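Local coordinates for putative isocitrate dehydrogenase, NAD-dependent (Methylococcus capsulatus, PDB 6LKY), which probably catalyses the NAD-dependent oxidative decarboxylation of isocitrate to 2-oxoglutarate, using magnesium, at residues Arg78-Gln86 with Arg116-Glu127. The protein carries 1 engineered substitution. Numbering follows the deposited sequence. Where two conformers were deposited one is given.
Sequences RSVNVTLRQ and RENTEGLYAGIE. With NAD (nicotinamide-adenine-dinucleotide), chain C; CIT (citric acid), chain E.
In the probable substrate pocket of the isocitrate/isopropylmalate dehydrogenase fold, Arg85 of helix 80-87 and Arg116 at the end of strand 111-117 converge on one carboxylate, a worked example of a cleft whose arginines gather round a polyanion. The occupant is citrate, probably from the crystallisation liquor and lying where isocitrate is expected. Arg85 NH1 reaches CIT O5 at 3.0 Å, while Arg116 holds that same oxygen with NH1 and NH2, NH1 also donating to Asn227. Arg85 NH2 adds a nearly straight bond to CIT O1 (2.6 Å, 166°) and a salt bridge to Glu260. Its chain, extended from CG to NE, crosses the Asn118 side chain at about a right angle, CG lying 3.3 Å from Asn118 ND2, which is hydrogen-bonded to Asn251. Cutting Arg85 back to an alanine is likely to leave CIT O1 and Glu260 without this charged partner and uncover the Asn118 amide. At the helix start, Ser79 OG caps Val82 N and also meets CIT O3, which Asn81 ND2 grips beside the NAD nicotinamide. Val82 CG2 abuts the Tyr123 ring edge, 3.4 Å from CD2. Farther along the helix, Gln86 NE2 donates to Tyr123 O from above the carbonyl plane, and weakly to Thr119 O. On the subunit-facing flank, where Glu127 OE1 also binds Ser141 OG of its own chain and Cys180 N of the second subunit, Arg78 presents its guanidinium end-on, NH1 and NH2 both gripping Glu127 OE2, at 2.9 Å and 3.0 Å.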
# COMPACT_ATOMS: atom_id res chain seq x y z
N ARG A 78 -22.42 3.41 6.07
CA ARG A 78 -21.32 3.74 5.18
C ARG A 78 -20.56 4.95 5.72
O ARG A 78 -21.13 5.82 6.39
CB ARG A 78 -21.82 4.03 3.76
CG ARG A 78 -22.54 2.87 3.07
CD ARG A 78 -21.60 2.06 2.17
NE ARG A 78 -22.04 0.68 2.03
CZ ARG A 78 -21.28 -0.32 1.61
NH1 ARG A 78 -21.76 -1.56 1.53
NH2 ARG A 78 -20.02 -0.09 1.25
N SER A 79 -19.26 5.00 5.42
CA SER A 79 -18.40 6.10 5.85
C SER A 79 -19.05 7.45 5.59
O SER A 79 -19.41 7.78 4.46
CB SER A 79 -17.06 6.03 5.11
OG SER A 79 -16.28 7.20 5.34
N VAL A 80 -19.18 8.25 6.66
CA VAL A 80 -19.65 9.62 6.49
C VAL A 80 -18.60 10.46 5.77
O VAL A 80 -18.95 11.40 5.04
CB VAL A 80 -20.02 10.21 7.87
CG1 VAL A 80 -20.53 11.65 7.72
CG2 VAL A 80 -21.06 9.32 8.56
N ASN A 81 -17.32 10.15 5.93
CA ASN A 81 -16.29 10.87 5.18
C ASN A 81 -16.53 10.74 3.69
O ASN A 81 -16.53 11.73 2.94
CB ASN A 81 -14.91 10.35 5.57
CG ASN A 81 -14.66 10.44 7.07
OD1 ASN A 81 -14.70 11.53 7.64
ND2 ASN A 81 -14.45 9.29 7.72
N VAL A 82 -16.81 9.51 3.26
CA VAL A 82 -17.01 9.23 1.85
C VAL A 82 -18.31 9.85 1.37
O VAL A 82 -18.37 10.43 0.27
CB VAL A 82 -16.95 7.72 1.61
CG1 VAL A 82 -17.45 7.38 0.20
CG2 VAL A 82 -15.52 7.22 1.86
N THR A 83 -19.37 9.70 2.17
CA THR A 83 -20.66 10.30 1.82
C THR A 83 -20.53 11.81 1.64
O THR A 83 -21.07 12.38 0.69
CB THR A 83 -21.71 9.98 2.88
OG1 THR A 83 -21.96 8.58 2.89
CG2 THR A 83 -23.00 10.71 2.58
N LEU A 84 -19.83 12.48 2.56
CA LEU A 84 -19.60 13.92 2.42
C LEU A 84 -18.86 14.24 1.13
O LEU A 84 -19.29 15.10 0.35
CB LEU A 84 -18.83 14.45 3.63
CG LEU A 84 -19.49 15.26 4.76
CD1 LEU A 84 -21.00 15.37 4.65
CD2 LEU A 84 -19.10 14.70 6.10
N ARG A 85 -17.73 13.55 0.88
CA ARG A 85 -16.96 13.79 -0.34
C ARG A 85 -17.82 13.66 -1.59
O ARG A 85 -17.72 14.47 -2.51
CB ARG A 85 -15.77 12.82 -0.43
CG ARG A 85 -14.72 13.01 0.62
CD ARG A 85 -13.88 11.76 0.82
NE ARG A 85 -12.86 12.00 1.84
CZ ARG A 85 -12.17 11.05 2.47
NH1 ARG A 85 -12.39 9.77 2.17
NH2 ARG A 85 -11.27 11.37 3.39
N GLN A 86 -18.67 12.64 -1.63
CA GLN A 86 -19.48 12.38 -2.82
C GLN A 86 -20.67 13.32 -2.93
O GLN A 86 -20.98 13.81 -4.03
CB GLN A 86 -19.94 10.93 -2.83
CG GLN A 86 -18.77 9.97 -3.00
CD GLN A 86 -19.18 8.51 -2.87
OE1 GLN A 86 -20.24 8.20 -2.34
NE2 GLN A 86 -18.33 7.62 -3.33
N ARG A 116 -5.50 12.25 -4.82
CA ARG A 116 -6.29 11.03 -4.81
C ARG A 116 -7.69 11.35 -5.32
O ARG A 116 -8.36 12.26 -4.81
CB ARG A 116 -6.35 10.41 -3.40
CG ARG A 116 -7.77 10.07 -2.92
CD ARG A 116 -7.91 8.83 -2.07
NE ARG A 116 -7.92 9.14 -0.65
CZ ARG A 116 -8.68 8.56 0.27
NH1 ARG A 116 -9.58 7.63 -0.03
NH2 ARG A 116 -8.56 8.95 1.53
N GLU A 117 -8.11 10.61 -6.35
CA GLU A 117 -9.50 10.63 -6.76
C GLU A 117 -10.38 10.26 -5.58
O GLU A 117 -10.13 9.28 -4.87
CB GLU A 117 -9.72 9.66 -7.93
CG GLU A 117 -10.97 9.96 -8.76
CD GLU A 117 -12.28 9.69 -8.00
OE1 GLU A 117 -12.38 8.63 -7.34
OE2 GLU A 117 -13.19 10.55 -8.06
N ASN A 118 -11.43 11.04 -5.36
CA ASN A 118 -12.08 11.07 -4.07
C ASN A 118 -13.53 10.61 -4.11
O ASN A 118 -14.17 10.57 -3.05
CB ASN A 118 -12.03 12.51 -3.52
CG ASN A 118 -11.81 12.57 -2.02
OD1 ASN A 118 -11.30 11.64 -1.40
ND2 ASN A 118 -12.17 13.71 -1.43
N THR A 119 -14.06 10.25 -5.28
CA THR A 119 -15.49 9.99 -5.39
C THR A 119 -15.87 8.62 -5.93
O THR A 119 -17.03 8.24 -5.80
CB THR A 119 -16.17 11.05 -6.27
OG1 THR A 119 -15.62 11.01 -7.59
CG2 THR A 119 -16.00 12.45 -5.69
N GLU A 120 -14.95 7.87 -6.57
CA GLU A 120 -15.37 6.59 -7.15
C GLU A 120 -14.34 5.49 -6.88
O GLU A 120 -13.85 5.36 -5.75
CB GLU A 120 -15.65 6.77 -8.66
CG GLU A 120 -14.53 7.48 -9.44
CD GLU A 120 -14.84 7.69 -10.93
OE1 GLU A 120 -16.03 7.90 -11.28
OE2 GLU A 120 -13.90 7.66 -11.76
N GLY A 121 -14.01 4.66 -7.88
CA GLY A 121 -13.12 3.53 -7.63
C GLY A 121 -13.76 2.53 -6.69
O GLY A 121 -14.96 2.25 -6.77
N LEU A 122 -12.96 2.02 -5.75
CA LEU A 122 -13.49 1.05 -4.78
C LEU A 122 -14.30 1.70 -3.66
O LEU A 122 -14.76 1.00 -2.75
CB LEU A 122 -12.37 0.20 -4.19
CG LEU A 122 -11.83 -0.95 -5.05
CD1 LEU A 122 -10.45 -1.34 -4.61
CD2 LEU A 122 -12.74 -2.17 -5.01
N TYR A 123 -14.53 3.01 -3.73
CA TYR A 123 -15.36 3.71 -2.75
C TYR A 123 -16.75 4.00 -3.29
O TYR A 123 -17.52 4.72 -2.65
CB TYR A 123 -14.68 5.02 -2.32
CG TYR A 123 -13.50 4.81 -1.41
CD1 TYR A 123 -12.43 4.01 -1.81
CD2 TYR A 123 -13.42 5.44 -0.17
CE1 TYR A 123 -11.33 3.83 -0.99
CE2 TYR A 123 -12.32 5.26 0.66
CZ TYR A 123 -11.28 4.44 0.24
OH TYR A 123 -10.18 4.24 1.04
N ALA A 124 -17.08 3.45 -4.46
CA ALA A 124 -18.39 3.67 -5.06
C ALA A 124 -19.53 3.16 -4.19
O ALA A 124 -20.67 3.57 -4.40
CB ALA A 124 -18.44 3.00 -6.43
N GLY A 125 -19.27 2.28 -3.23
CA GLY A 125 -20.37 1.80 -2.41
C GLY A 125 -21.19 0.70 -3.06
O GLY A 125 -22.37 0.54 -2.74
N ILE A 126 -20.59 -0.06 -3.98
CA ILE A 126 -21.31 -1.08 -4.74
C ILE A 126 -20.74 -2.43 -4.34
O ILE A 126 -19.62 -2.79 -4.73
CB ILE A 126 -21.20 -0.84 -6.25
CG1 ILE A 126 -21.80 0.54 -6.59
CG2 ILE A 126 -21.92 -1.93 -7.04
CD1 ILE A 126 -21.38 1.07 -7.94
N GLU A 127 -21.51 -3.18 -3.55
CA GLU A 127 -21.09 -4.49 -3.06
C GLU A 127 -22.30 -5.34 -2.75
O GLU A 127 -23.39 -4.82 -2.49
CB GLU A 127 -20.31 -4.45 -1.75
CG GLU A 127 -19.39 -3.32 -1.47
CD GLU A 127 -18.76 -3.53 -0.11
OE1 GLU A 127 -17.78 -4.30 -0.05
OE2 GLU A 127 -19.25 -2.97 0.90
PA NAD C . -6.39 5.61 13.14
O1A NAD C . -7.57 6.09 13.94
O2A NAD C . -5.85 6.70 12.26
O5B NAD C . -5.28 5.03 14.14
C5B NAD C . -4.11 4.43 13.58
C4B NAD C . -2.97 4.57 14.58
O4B NAD C . -2.52 5.93 14.50
C3B NAD C . -3.48 4.30 15.99
O3B NAD C . -2.52 3.56 16.73
C2B NAD C . -3.65 5.69 16.57
O2B NAD C . -3.49 5.76 18.00
C1B NAD C . -2.64 6.53 15.80
N9A NAD C . -3.22 7.86 15.78
C8A NAD C . -3.86 8.36 14.54
N7A NAD C . -4.06 9.76 14.96
C5A NAD C . -2.75 10.15 15.45
C6A NAD C . -2.85 11.24 16.51
N6A NAD C . -3.20 12.51 15.85
N1A NAD C . -1.53 11.36 17.14
C2A NAD C . -1.09 10.15 17.86
N3A NAD C . -1.95 9.00 17.57
C4A NAD C . -2.26 8.91 16.15
O3 NAD C . -6.81 4.42 12.16
PN NAD C . -7.70 3.15 12.54
O1N NAD C . -7.52 2.67 13.94
O2N NAD C . -7.33 2.08 11.52
O5D NAD C . -9.23 3.59 12.33
C5D NAD C . -9.98 4.14 13.43
C4D NAD C . -11.27 4.76 12.91
O4D NAD C . -11.02 6.00 12.22
C3D NAD C . -11.97 3.82 11.92
O3D NAD C . -13.35 3.77 12.28
C2D NAD C . -11.79 4.52 10.59
O2D NAD C . -12.86 4.30 9.67
C1D NAD C . -11.73 5.99 10.97
N1N NAD C . -11.12 6.75 9.85
C2N NAD C . -11.36 8.18 9.91
C3N NAD C . -10.86 8.74 8.59
C7N NAD C . -11.42 10.13 8.27
O7N NAD C . -10.46 10.96 7.63
N7N NAD C . -12.02 10.76 9.44
C4N NAD C . -9.36 8.62 8.41
C5N NAD C . -8.85 7.23 8.74
C6N NAD C . -9.71 6.35 9.67
C1 CIT E . -9.74 8.55 4.97
O1 CIT E . -9.70 9.78 4.78
O2 CIT E . -8.70 7.88 4.80
C2 CIT E . -11.05 7.90 5.37
C3 CIT E . -11.13 6.44 4.94
O7 CIT E . -10.22 5.66 5.74
C4 CIT E . -12.53 5.88 5.06
C5 CIT E . -13.10 6.07 6.43
O3 CIT E . -14.17 6.69 6.56
O4 CIT E . -12.53 5.60 7.44
C6 CIT E . -10.73 6.30 3.49
O5 CIT E . -10.86 7.28 2.73
O6 CIT E . -10.29 5.20 3.06
O HOH W 1 -12.68 9.03 -0.69